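Local coordinates for polysaccharide deacetylase-like protein (Bacillus anthracis, PDB 4V33) that probably removes acetyl groups from cell-wall polysaccharide through a zinc-binding deacetylase domain, and is one of two such proteins required for osmotic stability and cell shape maintenance, at residues A[47-52]-A[63-68]; A[73-78]-A[99-104]; A[118-123]-A[133-138]. All blocks are in the same frame, centred on the assembly; numbering follows the deposited sequence.

Contact 1: A[47-52]-A[63-68]; sequences GKISYN and IHMTDI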
loop_
_atom_site.group_PDB
_atom_site.type_symbol
_atom_site.label_atom_id
_atom_site.label_comp_id
_atom_site.label_asym_id
_atom_site.label_seq_id
_atom_site.Cartn_x
_atom_site.Cartn_y
_atom_site.Cartn_z
ATOM N N GLY A 47 10.833 -30.623 -9.311
ATOM C CA GLY A 47 11.784 -29.815 -8.576
ATOM C C GLY A 47 11.128 -28.818 -7.643
ATOM O O GLY A 47 9.925 -28.564 -7.713
ATOM N N LYS A 48 11.931 -28.257 -6.749
ATOM C CA LYS A 48 11.452 -27.257 -5.812
ATOM C C LYS A 48 12.484 -26.156 -5.692
ATOM O O LYS A 48 13.668 -26.421 -5.494
ATOM C CB LYS A 48 11.185 -27.881 -4.441
ATOM C CG LYS A 48 10.068 -28.915 -4.435
ATOM C CD LYS A 48 8.703 -28.268 -4.646
ATOM C CE LYS A 48 8.249 -27.513 -3.403
ATOM N NZ LYS A 48 6.860 -26.983 -3.532
ATOM N N ILE A 49 12.027 -24.920 -5.843
ATOM C CA ILE A 49 12.878 -23.761 -5.663
ATOM C C ILE A 49 12.849 -23.358 -4.197
ATOM O O ILE A 49 11.779 -23.260 -3.597
ATOM C CB ILE A 49 12.381 -22.582 -6.511
ATOM C CG1 ILE A 49 12.498 -22.916 -8.001
ATOM C CG2 ILE A 49 13.151 -21.311 -6.168
ATOM C CD1 ILE A 49 11.756 -21.950 -8.900
ATOM N N SER A 50 14.024 -23.149 -3.615
ATOM C CA SER A 50 14.102 -22.575 -2.274
ATOM C C SER A 50 15.172 -21.496 -2.253
ATOM O O SER A 50 15.893 -21.299 -3.232
ATOM C CB SER A 50 14.407 -23.647 -1.230
ATOM O OG SER A 50 15.673 -24.234 -1.464
ATOM N N TYR A 51 15.265 -20.783 -1.139
ATOM C CA TYR A 51 16.291 -19.765 -0.984
ATOM C C TYR A 51 16.607 -19.563 0.487
ATOM O O TYR A 51 15.792 -19.885 1.357
ATOM C CB TYR A 51 15.866 -18.441 -1.634
ATOM C CG TYR A 51 14.459 -18.005 -1.302
ATOM C CD1 TYR A 51 14.198 -17.239 -0.177
ATOM C CD2 TYR A 51 13.390 -18.347 -2.124
ATOM C CE1 TYR A 51 12.911 -16.833 0.134
ATOM C CE2 TYR A 51 12.099 -17.947 -1.823
ATOM C CZ TYR A 51 11.867 -17.188 -0.694
ATOM O OH TYR A 51 10.590 -16.782 -0.381
ATOM N N ASN A 52 17.799 -19.052 0.768
ATOM C CA ASN A 52 18.165 -18.737 2.141
ATOM C C ASN A 52 17.181 -17.725 2.714
ATOM O O ASN A 52 16.784 -16.788 2.024
ATOM C CB ASN A 52 19.594 -18.201 2.212
ATOM C CG ASN A 52 20.618 -19.209 1.731
ATOM O OD1 ASN A 52 20.332 -20.400 1.630
ATOM N ND2 ASN A 52 21.822 -18.734 1.436
ATOM N N ILE A 63 19.551 -18.705 -4.161
ATOM C CA ILE A 63 18.495 -19.603 -4.612
ATOM C C ILE A 63 19.063 -20.999 -4.868
ATOM O O ILE A 63 20.178 -21.141 -5.365
ATOM C CB ILE A 63 17.835 -19.055 -5.900
ATOM C CG1 ILE A 63 17.183 -17.697 -5.616
ATOM C CG2 ILE A 63 16.808 -20.035 -6.456
ATOM C CD1 ILE A 63 16.801 -16.926 -6.868
ATOM N N HIS A 64 18.301 -22.028 -4.510
ATOM C CA HIS A 64 18.712 -23.402 -4.767
ATOM C C HIS A 64 17.561 -24.189 -5.365
ATOM O O HIS A 64 16.398 -23.795 -5.242
ATOM C CB HIS A 64 19.135 -24.092 -3.470
ATOM C CG HIS A 64 20.179 -23.351 -2.696
ATOM N ND1 HIS A 64 21.528 -23.490 -2.946
ATOM C CD2 HIS A 64 20.073 -22.473 -1.672
ATOM C CE1 HIS A 64 22.208 -22.728 -2.108
ATOM N NE2 HIS A 64 21.350 -22.099 -1.327
ATOM N N MET A 65 17.885 -25.315 -5.994
ATOM C CA MET A 65 16.857 -26.251 -6.415
ATOM C C MET A 65 17.076 -27.618 -5.784
ATOM O O MET A 65 18.204 -28.103 -5.698
ATOM C CB MET A 65 16.820 -26.400 -7.932
ATOM C CG MET A 65 15.709 -27.327 -8.402
ATOM S SD MET A 65 14.279 -26.453 -9.046
ATOM C CE MET A 65 15.168 -25.197 -9.918
ATOM N N THR A 66 15.987 -28.237 -5.350
ATOM C CA THR A 66 16.041 -29.602 -4.852
ATOM C C THR A 66 14.974 -30.443 -5.539
ATOM O O THR A 66 14.193 -29.931 -6.342
ATOM C CB THR A 66 15.844 -29.655 -3.326
ATOM O OG1 THR A 66 14.664 -28.922 -2.969
ATOM C CG2 THR A 66 17.044 -29.048 -2.619
ATOM N N ASP A 67 14.967 -31.738 -5.234
ATOM C CA ASP A 67 13.929 -32.650 -5.707
ATOM C C ASP A 67 13.839 -32.752 -7.232
ATOM O O ASP A 67 12.782 -33.078 -7.773
ATOM C CB ASP A 67 12.564 -32.261 -5.129
ATOM C CG ASP A 67 12.576 -32.157 -3.614
ATOM O OD1 ASP A 67 13.341 -32.902 -2.967
ATOM O OD2 ASP A 67 11.817 -31.327 -3.068
ATOM N N ILE A 68 14.941 -32.474 -7.924
ATOM C CA ILE A 68 14.968 -32.630 -9.377
ATOM C C ILE A 68 15.023 -34.105 -9.722
ATOM O O ILE A 68 15.794 -34.857 -9.126
ATOM C CB ILE A 68 16.178 -31.942 -10.020
ATOM C CG1 ILE A 68 16.199 -30.457 -9.680
ATOM C CG2 ILE A 68 16.138 -32.103 -11.538
ATOM C CD1 ILE A 68 17.332 -29.705 -10.349
HETATM O O HOH W 1 10.344 -33.178 -8.156
HETATM O O HOH W 2 15.029 -26.296 -2.926
#
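Lys48 and Ser50 pair with Thr66 and His64 through the backbones of two antiparallel strands, 48-51 and 60-66, which form a beta hairpin. Four hydrogen bonds join them. Lys48 N gives to Thr66 O at 2.8 Å, and Thr66 N returns a bond to Lys48 O. Ser50 and His64 make the second reciprocal pair, with both N-H groups nearly straight on their acceptors. Between these pairs the CA-H groups of Ile49 and Met65 point at carbonyl oxygens, and Ile63 CA does the same beyond the second pair. Met65 CA lies 3.3 Å from Lys48 O.

Water bridges the polar face. One water gives a proton to Lys48 O and also bonds Ser50 OG and Thr66 OG1. Ser50 OG sits between the backbone N and carbonyl carbon (chi1 63°), which directs it to this water. A second water accepts from Gly47 N and donates to Asp67 O, just outside both strands. Asp67 OD2 lies 3.3 Å from Lys48 CG, but Lys48 NZ is 6.6 Å from that oxygen, so the two do not form an ion pair.

Apolar groups fill the other face. Ile49 and Ile63 lie side by side and point the same way, with their CG2 methyls 3.9 Å apart. In one of two conformers, Met65 CE lies 4.0 Å from Ile49 CG1, and Tyr51 CB rests near Ile63 CG1. Ile49 and Ile63 pack on Ile119, Met65 on Ala121 and Leu133, and Tyr51 on Ile138, all of the facing sheet. The chemistry is thus two-sided: one face hydrated and polar, the other supplying apolar groups to a beta-sandwich core.

Contact 2: A[73-78]-A[99-104]; sequences TEVQYK and KQFSLP
This contact spans the two sheets of a small beta sandwich, consistent with the fibronectin type III domain named for this protein. Tyr77 and Val75 of strand 74-81 meet Phe101 and Leu103, which lead into and begin strand 103-106. One hydrogen bond crosses: Tyr77 OH gives its proton to Phe101 O at 2.8 Å. The donor is tilted 28° from the carbonyl plane, and the oxygen lies at the edge of the tyrosine ring. Tyr77 and Phe101 cross at about a right angle. The bond fixes the tip of a buried tyrosine and satisfies its hydroxyl.

Val75 covers one face of the Phe101 ring. Its CG2 lies 3.7 Å from the ring centroid and 21° off the ring normal, a CH-pi contact. The nearest ring atom is CG, at 3.4 Å from Val75 CG2. CG1 is anti to the backbone N (chi1 167°), which leaves CG2 anti to the carbonyl carbon and over the ring. The other methyl, CG1, lies over one face of the Tyr77 ring, so one valine touches both aromatic rings. At the edge of the Phe101 ring, Thr73 O lies 3.8 Å from CE1.

The side chains of Leu103 and Tyr77 run past one another, pointing opposite ways. Leu103 CD2 comes to 3.7 Å from Tyr77 CD2, and its CB lies near Tyr77 CE2. Strand 74-81 runs between strands 90-94 and 115-124 in its own sheet. Ser94 also touches Tyr77 and Phe101, Leu92 touches Leu103, and Ile63 of strand 60-66 reaches Tyr77 from the other sheet.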
loop_
_atom_site.group_PDB
_atom_site.type_symbol
_atom_site.label_atom_id
_atom_site.label_comp_id
_atom_site.label_asym_id
_atom_site.label_seq_id
_atom_site.Cartn_x
_atom_site.Cartn_y
_atom_site.Cartn_z
ATOM N N THR A 73 22.655 -30.705 -16.450
ATOM C CA THR A 73 23.962 -30.064 -16.395
ATOM C C THR A 73 23.823 -28.615 -15.952
ATOM O O THR A 73 24.780 -28.008 -15.473
ATOM C CB THR A 73 24.684 -30.104 -17.752
ATOM O OG1 THR A 73 23.840 -29.542 -18.765
ATOM C CG2 THR A 73 25.033 -31.533 -18.125
ATOM N N GLU A 74 22.619 -28.068 -16.086
ATOM C CA GLU A 74 22.408 -26.646 -15.864
ATOM C C GLU A 74 20.958 -26.368 -15.501
ATOM O O GLU A 74 20.055 -27.079 -15.938
ATOM C CB GLU A 74 22.781 -25.901 -17.157
ATOM C CG GLU A 74 22.571 -24.397 -17.162
ATOM C CD GLU A 74 22.838 -23.789 -18.531
ATOM O OE1 GLU A 74 23.169 -24.551 -19.470
ATOM O OE2 GLU A 74 22.716 -22.550 -18.668
ATOM N N VAL A 75 20.740 -25.339 -14.691
ATOM C CA VAL A 75 19.403 -24.812 -14.454
ATOM C C VAL A 75 19.411 -23.354 -14.876
ATOM O O VAL A 75 20.334 -22.612 -14.542
ATOM C CB VAL A 75 18.993 -24.923 -12.967
ATOM C CG1 VAL A 75 17.740 -24.094 -12.681
ATOM C CG2 VAL A 75 18.766 -26.385 -12.592
ATOM N N GLN A 76 18.402 -22.944 -15.635
ATOM C CA GLN A 76 18.266 -21.531 -15.972
ATOM C C GLN A 76 17.074 -20.947 -15.258
ATOM O O GLN A 76 15.970 -21.481 -15.349
ATOM C CB GLN A 76 18.124 -21.339 -17.483
ATOM C CG GLN A 76 19.327 -21.862 -18.251
ATOM C CD GLN A 76 19.323 -21.468 -19.715
ATOM O OE1 GLN A 76 18.328 -20.963 -20.237
ATOM N NE2 GLN A 76 20.439 -21.706 -20.385
ATOM N N TYR A 77 17.308 -19.851 -14.541
ATOM C CA TYR A 77 16.257 -19.180 -13.790
ATOM C C TYR A 77 15.836 -17.916 -14.512
ATOM O O TYR A 77 16.613 -16.962 -14.604
ATOM C CB TYR A 77 16.756 -18.785 -12.397
ATOM C CG TYR A 77 17.221 -19.923 -11.516
ATOM C CD1 TYR A 77 16.330 -20.588 -10.688
ATOM C CD2 TYR A 77 18.556 -20.302 -11.484
ATOM C CE1 TYR A 77 16.751 -21.621 -9.854
ATOM C CE2 TYR A 77 18.991 -21.335 -10.648
ATOM C CZ TYR A 77 18.077 -21.987 -9.839
ATOM O OH TYR A 77 18.486 -23.010 -9.005
ATOM N N LYS A 78 14.611 -17.902 -15.025
ATOM C CA LYS A 78 14.072 -16.698 -15.638
ATOM C C LYS A 78 13.427 -15.885 -14.526
ATOM O O LYS A 78 12.540 -16.376 -13.827
ATOM C CB LYS A 78 13.034 -17.028 -16.710
ATOM C CG LYS A 78 12.465 -15.781 -17.391
ATOM C CD LYS A 78 11.274 -16.108 -18.286
ATOM C CE LYS A 78 11.703 -16.924 -19.485
ATOM N NZ LYS A 78 10.563 -17.155 -20.433
ATOM N N LYS A 99 26.134 -28.076 -5.832
ATOM C CA LYS A 99 25.612 -27.161 -4.826
ATOM C C LYS A 99 24.141 -26.838 -5.080
ATOM O O LYS A 99 23.705 -25.705 -4.869
ATOM C CB LYS A 99 26.427 -25.866 -4.801
ATOM C CG LYS A 99 27.910 -26.061 -4.515
ATOM C CD LYS A 99 28.616 -24.716 -4.398
ATOM C CE LYS A 99 30.102 -24.885 -4.119
ATOM N NZ LYS A 99 30.773 -23.569 -3.914
ATOM N N GLN A 100 23.388 -27.839 -5.528
ATOM C CA GLN A 100 21.951 -27.700 -5.772
ATOM C C GLN A 100 21.617 -26.533 -6.706
ATOM O O GLN A 100 20.635 -25.820 -6.499
ATOM C CB GLN A 100 21.190 -27.579 -4.447
ATOM C CG GLN A 100 21.289 -28.835 -3.584
ATOM C CD GLN A 100 20.661 -28.670 -2.217
ATOM O OE1 GLN A 100 20.553 -27.558 -1.697
ATOM N NE2 GLN A 100 20.245 -29.783 -1.622
ATOM N N PHE A 101 22.450 -26.359 -7.729
ATOM C CA PHE A 101 22.277 -25.301 -8.727
ATOM C C PHE A 101 22.103 -23.935 -8.084
ATOM O O PHE A 101 21.226 -23.144 -8.449
ATOM C CB PHE A 101 21.156 -25.662 -9.699
ATOM C CG PHE A 101 21.466 -26.880 -10.519
ATOM C CD1 PHE A 101 22.347 -26.800 -11.584
ATOM C CD2 PHE A 101 20.915 -28.111 -10.199
ATOM C CE1 PHE A 101 22.657 -27.917 -12.332
ATOM C CE2 PHE A 101 21.220 -29.232 -10.941
ATOM C CZ PHE A 101 22.092 -29.137 -12.011
ATOM N N SER A 102 22.979 -23.681 -7.121
ATOM C CA SER A 102 22.985 -22.440 -6.366
ATOM C C SER A 102 23.069 -21.227 -7.282
ATOM O O SER A 102 23.834 -21.224 -8.252
ATOM C CB SER A 102 24.162 -22.449 -5.385
ATOM O OG SER A 102 24.444 -21.155 -4.889
ATOM N N LEU A 103 22.284 -20.203 -6.969
ATOM C CA LEU A 103 22.308 -18.951 -7.707
ATOM C C LEU A 103 22.233 -17.789 -6.730
ATOM O O LEU A 103 21.227 -17.614 -6.038
ATOM C CB LEU A 103 21.139 -18.863 -8.684
ATOM C CG LEU A 103 21.162 -17.633 -9.594
ATOM C CD1 LEU A 103 22.007 -17.900 -10.845
ATOM C CD2 LEU A 103 19.746 -17.181 -9.960
ATOM N N PRO A 104 23.306 -16.991 -6.661
ATOM C CA PRO A 104 23.266 -15.770 -5.856
ATOM C C PRO A 104 22.241 -14.808 -6.437
ATOM O O PRO A 104 22.189 -14.602 -7.652
ATOM C CB PRO A 104 24.676 -15.196 -6.020
ATOM C CG PRO A 104 25.522 -16.361 -6.406
ATOM C CD PRO A 104 24.637 -17.231 -7.243
#

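Contact 3: A[118-123]-A[133-138]; sequences QIEAIG and LTKSAI
Glu120 and Lys135 lie side by side on one face of an antiparallel hairpin and point the same way. Their aliphatic parts touch, with Glu120 CG 3.9 Å from Lys135 CG. Glu120 OE2 approaches Lys135 CE at 3.6 Å. Lys135 NZ stays 4.9 Å from that oxygen, because the lysine chain bends at its last torsion (chi4 60°). Glu120 OE2 instead forms a salt bridge with Lys86.

On the other face Ile119 and Ile138 cross obliquely, and Ile119 CD1 meets Ile138 CG2 at 4.0 Å. Leu133 turns toward the neighbouring strand. Its CD1 lies 3.5 Å from Gly123 N, and its CB packs close to Ala121 O.

The backbone sets these positions. Ile119 and Ser136 exchange two hydrogen bonds, and Ala121 N gives to Thr134 O at 2.9 Å. Leu133 N also gives to Ala121 O at 3.2 Å, while the bond from Thr134 N to that oxygen is weak. Leu133 and Thr134 both face Ala121, which makes a classic beta bulge.

Strand 130-140 is outermost in this sheet, and strand 115-124 also pairs with 74-81. Ile119 also packs on Tyr77, and Thr134 and Ser136 meet Ile49 of the other sheet.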
loop_
_atom_site.group_PDB
_atom_site.type_symbol
_atom_site.label_atom_id
_atom_site.label_comp_id
_atom_site.label_asym_id
_atom_site.label_seq_id
_atom_site.Cartn_x
_atom_site.Cartn_y
_atom_site.Cartn_z
ATOM N N GLN A 118 9.265 -12.853 -9.693
ATOM C CA GLN A 118 8.861 -14.187 -10.129
ATOM C C GLN A 118 10.050 -14.960 -10.687
ATOM O O GLN A 118 10.967 -14.370 -11.265
ATOM C CB GLN A 118 7.722 -14.095 -11.151
ATOM C CG GLN A 118 6.445 -13.569 -10.498
ATOM C CD GLN A 118 5.250 -13.540 -11.417
ATOM O OE1 GLN A 118 4.876 -14.557 -12.006
ATOM N NE2 GLN A 118 4.626 -12.373 -11.537
ATOM N N ILE A 119 10.038 -16.276 -10.477
ATOM C CA ILE A 119 11.132 -17.148 -10.880
ATOM C C ILE A 119 10.566 -18.358 -11.623
ATOM O O ILE A 119 9.730 -19.080 -11.085
ATOM C CB ILE A 119 11.935 -17.659 -9.655
ATOM C CG1 ILE A 119 12.412 -16.489 -8.786
ATOM C CG2 ILE A 119 13.117 -18.527 -10.113
ATOM C CD1 ILE A 119 12.925 -16.908 -7.409
ATOM N N GLU A 120 11.013 -18.569 -12.859
ATOM C CA GLU A 120 10.672 -19.776 -13.610
ATOM C C GLU A 120 11.953 -20.518 -13.912
ATOM O O GLU A 120 12.848 -19.972 -14.559
ATOM C CB GLU A 120 10.013 -19.450 -14.946
ATOM C CG GLU A 120 8.672 -18.770 -14.899
ATOM C CD GLU A 120 8.093 -18.601 -16.302
ATOM O OE1 GLU A 120 8.830 -18.844 -17.291
ATOM O OE2 GLU A 120 6.907 -18.238 -16.417
ATOM N N ALA A 121 12.036 -21.767 -13.472
ATOM C CA ALA A 121 13.241 -22.557 -13.685
ATOM C C ALA A 121 13.045 -23.620 -14.752
ATOM O O ALA A 121 12.024 -24.302 -14.778
ATOM C CB ALA A 121 13.674 -23.206 -12.392
ATOM N N ILE A 122 14.033 -23.744 -15.632
ATOM C CA ILE A 122 14.102 -24.851 -16.575
ATOM C C ILE A 122 15.441 -25.540 -16.414
ATOM O O ILE A 122 16.397 -24.943 -15.926
ATOM C CB ILE A 122 13.925 -24.401 -18.052
ATOM C CG1 ILE A 122 15.118 -23.563 -18.528
ATOM C CG2 ILE A 122 12.597 -23.680 -18.241
ATOM C CD1 ILE A 122 15.031 -23.158 -19.995
ATOM N N GLY A 123 15.499 -26.813 -16.795
ATOM C CA GLY A 123 16.743 -27.549 -16.736
ATOM C C GLY A 123 17.283 -27.787 -18.131
ATOM O O GLY A 123 16.518 -27.829 -19.098
ATOM N N LEU A 133 10.836 -27.187 -15.216
ATOM C CA LEU A 133 10.943 -27.570 -13.817
ATOM C C LEU A 133 9.766 -27.004 -13.026
ATOM O O LEU A 133 8.711 -27.635 -12.940
ATOM C CB LEU A 133 12.294 -27.144 -13.235
ATOM C CG LEU A 133 13.498 -27.782 -13.946
ATOM C CD1 LEU A 133 14.811 -27.242 -13.385
ATOM C CD2 LEU A 133 13.470 -29.317 -13.875
ATOM N N THR A 134 9.926 -25.814 -12.468
ATOM C CA THR A 134 8.883 -25.264 -11.615
ATOM C C THR A 134 8.969 -23.739 -11.534
ATOM O O THR A 134 9.885 -23.127 -12.086
ATOM C CB THR A 134 8.944 -25.918 -10.211
ATOM O OG1 THR A 134 7.833 -25.490 -9.412
ATOM C CG2 THR A 134 10.258 -25.581 -9.519
ATOM N N LYS A 135 7.994 -23.135 -10.865
ATOM C CA LYS A 135 7.926 -21.689 -10.727
ATOM C C LYS A 135 7.780 -21.340 -9.258
ATOM O O LYS A 135 7.234 -22.126 -8.480
ATOM C CB LYS A 135 6.731 -21.128 -11.497
ATOM C CG LYS A 135 6.677 -21.507 -12.966
ATOM C CD LYS A 135 5.417 -20.958 -13.616
ATOM C CE LYS A 135 5.377 -21.267 -15.106
ATOM N NZ LYS A 135 5.392 -22.729 -15.375
ATOM N N SER A 136 8.276 -20.166 -8.885
ATOM C CA SER A 136 8.101 -19.662 -7.533
ATOM C C SER A 136 8.247 -18.150 -7.560
ATOM O O SER A 136 8.206 -17.529 -8.623
ATOM C CB SER A 136 9.136 -20.281 -6.588
ATOM O OG SER A 136 8.805 -20.028 -5.223
ATOM N N ALA A 137 8.403 -17.569 -6.379
ATOM C CA ALA A 137 8.600 -16.142 -6.247
ATOM C C ALA A 137 9.366 -15.860 -4.967
ATOM O O ALA A 137 9.389 -16.680 -4.041
ATOM C CB ALA A 137 7.263 -15.409 -6.243
ATOM N N ILE A 138 10.011 -14.703 -4.939
ATOM C CA ILE A 138 10.663 -14.212 -3.737
ATOM C C ILE A 138 10.306 -12.743 -3.575
ATOM O O ILE A 138 10.269 -11.994 -4.550
ATOM C CB ILE A 138 12.190 -14.391 -3.802
ATOM C CG1 ILE A 138 12.840 -13.893 -2.509
ATOM C CG2 ILE A 138 12.782 -13.695 -5.029
ATOM C CD1 ILE A 138 14.285 -14.293 -2.373
#

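The three contacts lie together in one beta sandwich, with centres 9 to 10 Å apart, in the N-terminal part of the chain and away from the zinc site. Along the chain they come in series, each closing before the next opens. Contact 1 lies in the three-stranded sheet and contact 3 in the four-stranded one. Contact 2 connects the two sheets: strand 103-106 neighbours 60-66, and strand 74-81 neighbours 115-124. Probable backbone bonds join Ile63 to Leu103 and Lys78 to Glu120. In one conformer Met65 CE also packs on Ala121 CB. The three contacts therefore share one hydrophobic core, in a domain separate from the deacetylase part.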